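Local coordinates for Glp_546_48378_50642 (Giardia intestinalis, PDB 2QVW), which cleaves double-stranded RNA into small interfering RNAs of 21 to 23 base pairs for the RNA interference pathway, at residues 10-15 with 261-266. Residues are numbered along the deposited sequence; the frame is centred on the assembly and turned at random.
Sequences CTVVTT and VQALQF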
loop_
_atom_site.group_PDB
_atom_site.type_symbol
_atom_site.label_atom_id
_atom_site.label_comp_id
_atom_site.label_asym_id
_atom_site.label_seq_id
_atom_site.Cartn_x
_atom_site.Cartn_y
_atom_site.Cartn_z
ATOM N N CYS A 10 4.788 20.585 -4.928
ATOM C CA CYS A 10 5.246 20.501 -3.556
ATOM C C CYS A 10 4.604 21.599 -2.730
ATOM O O CYS A 10 4.095 22.589 -3.265
ATOM C CB CYS A 10 6.772 20.623 -3.478
ATOM S SG CYS A 10 7.662 19.303 -4.334
ATOM N N THR A 11 4.629 21.394 -1.420
ATOM C CA THR A 11 4.082 22.329 -0.453
ATOM C C THR A 11 4.834 22.076 0.841
ATOM O O THR A 11 4.572 21.102 1.536
ATOM C CB THR A 11 2.578 22.091 -0.213
ATOM O OG1 THR A 11 1.876 22.128 -1.461
ATOM C CG2 THR A 11 2.014 23.166 0.686
ATOM N N VAL A 12 5.800 22.933 1.131
ATOM C CA VAL A 12 6.582 22.812 2.346
ATOM C C VAL A 12 5.910 23.701 3.376
ATOM O O VAL A 12 5.849 24.924 3.207
ATOM C CB VAL A 12 8.039 23.270 2.125
ATOM C CG1 VAL A 12 8.779 23.315 3.437
ATOM C CG2 VAL A 12 8.733 22.315 1.184
ATOM N N VAL A 13 5.399 23.079 4.438
ATOM C CA VAL A 13 4.710 23.805 5.496
ATOM C C VAL A 13 5.479 23.871 6.805
ATOM O O VAL A 13 6.170 22.930 7.184
ATOM C CB VAL A 13 3.332 23.167 5.798
ATOM C CG1 VAL A 13 2.609 23.975 6.867
ATOM C CG2 VAL A 13 2.499 23.086 4.533
ATOM N N THR A 14 5.351 25.002 7.487
ATOM C CA THR A 14 5.974 25.202 8.784
ATOM C C THR A 14 5.051 26.077 9.616
ATOM O O THR A 14 4.004 26.529 9.147
ATOM C CB THR A 14 7.335 25.903 8.692
ATOM O OG1 THR A 14 7.187 27.152 8.016
ATOM C CG2 THR A 14 8.315 25.050 7.958
ATOM N N THR A 15 5.445 26.295 10.860
ATOM C CA THR A 15 4.675 27.124 11.764
ATOM C C THR A 15 4.181 28.381 11.054
ATOM O O THR A 15 3.012 28.745 11.170
ATOM C CB THR A 15 5.529 27.529 12.986
ATOM O OG1 THR A 15 5.657 26.406 13.872
ATOM C CG2 THR A 15 4.907 28.698 13.720
ATOM N N VAL A 261 12.689 31.522 1.257
ATOM C CA VAL A 261 14.012 31.109 1.686
ATOM C C VAL A 261 13.966 29.818 2.496
ATOM O O VAL A 261 14.010 28.735 1.919
ATOM C CB VAL A 261 14.695 32.208 2.502
ATOM C CG1 VAL A 261 16.143 31.859 2.719
ATOM C CG2 VAL A 261 14.587 33.529 1.777
ATOM N N GLN A 262 13.871 29.919 3.818
ATOM C CA GLN A 262 13.833 28.730 4.676
ATOM C C GLN A 262 13.134 27.503 4.079
ATOM O O GLN A 262 13.614 26.384 4.216
ATOM C CB GLN A 262 13.182 29.066 6.013
ATOM C CG GLN A 262 12.954 27.853 6.898
ATOM C CD GLN A 262 12.331 28.215 8.227
ATOM O OE1 GLN A 262 11.316 28.909 8.281
ATOM N NE2 GLN A 262 12.933 27.741 9.308
ATOM N N ALA A 263 11.996 27.705 3.429
ATOM C CA ALA A 263 11.297 26.575 2.838
ATOM C C ALA A 263 12.255 25.818 1.924
ATOM O O ALA A 263 12.238 24.592 1.865
ATOM C CB ALA A 263 10.098 27.054 2.052
ATOM N N LEU A 264 13.094 26.577 1.230
ATOM C CA LEU A 264 14.079 26.061 0.290
ATOM C C LEU A 264 15.165 25.269 0.985
ATOM O O LEU A 264 15.935 24.565 0.349
ATOM C CB LEU A 264 14.684 27.235 -0.493
ATOM C CG LEU A 264 16.175 27.262 -0.821
ATOM C CD1 LEU A 264 16.418 26.632 -2.169
ATOM C CD2 LEU A 264 16.653 28.704 -0.814
ATOM N N GLN A 265 15.240 25.391 2.297
ATOM C CA GLN A 265 16.246 24.645 3.029
ATOM C C GLN A 265 15.782 23.188 3.166
ATOM O O GLN A 265 16.506 22.325 3.643
ATOM C CB GLN A 265 16.444 25.269 4.407
ATOM C CG GLN A 265 16.800 26.746 4.387
ATOM C CD GLN A 265 18.014 27.035 3.546
ATOM O OE1 GLN A 265 19.061 26.400 3.697
ATOM N NE2 GLN A 265 17.890 28.004 2.653
ATOM N N PHE A 266 14.560 22.920 2.728
ATOM C CA PHE A 266 14.012 21.578 2.805
ATOM C C PHE A 266 13.889 20.942 1.437
ATOM O O PHE A 266 13.016 20.114 1.222
ATOM C CB PHE A 266 12.633 21.595 3.457
ATOM C CG PHE A 266 12.644 22.005 4.899
ATOM C CD1 PHE A 266 12.367 23.321 5.269
ATOM C CD2 PHE A 266 12.925 21.075 5.891
ATOM C CE1 PHE A 266 12.368 23.707 6.610
ATOM C CE2 PHE A 266 12.930 21.448 7.229
ATOM C CZ PHE A 266 12.651 22.769 7.591
#
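V12 packs against A263 and F266, where strand 6-13 meets segment 261-266, on the short helix 260-264. Its CG1 does the touching. This methyl stands anti to the backbone N (chi1 172°), and it reaches both partners. V12 CG1 lies 4.2 Å from CB of A263 and 4.0 Å from CD1 of F266. The F266 ring meets the methyl obliquely, and the two side chains cross at a slant. The carbonyl O of A263 also lies 4.0 Å from V12 CG1. A263 O sits in plane at the edge of the F266 ring and accepts a backbone hydrogen bond from F266 N (3.0 Å).

V13 turns its CB away from segment 261-266, in the usual alternation of a strand. T14 faces the segment again, and its two branches meet different residues. T14 CG2 approaches CE1 of F266 at 4.5 Å, again obliquely. The F266 ring thus runs past both V12 and T14. The T14 OG1 comes only to 4.5 Å from OE1 of Q262, a loose approach. The Q262 side chain is extended, and its NE2 is hydrogen-bonded to the carbonyl O of K224.

The interface is small, buried and mainly apolar. It joins the N-terminal domain to the PAZ region, away from the manganese sites. Strand 6-13 lies between strands 18-25 and 46-49 in an antiparallel sheet. Segment 261-266 lies against the same sheet: A263 touches S19 of strand 18-25, and F266 touches A46 of strand 46-49. L264 turns away from strand 6-13 and packs on L73, L76 and L77 of helix 60-77.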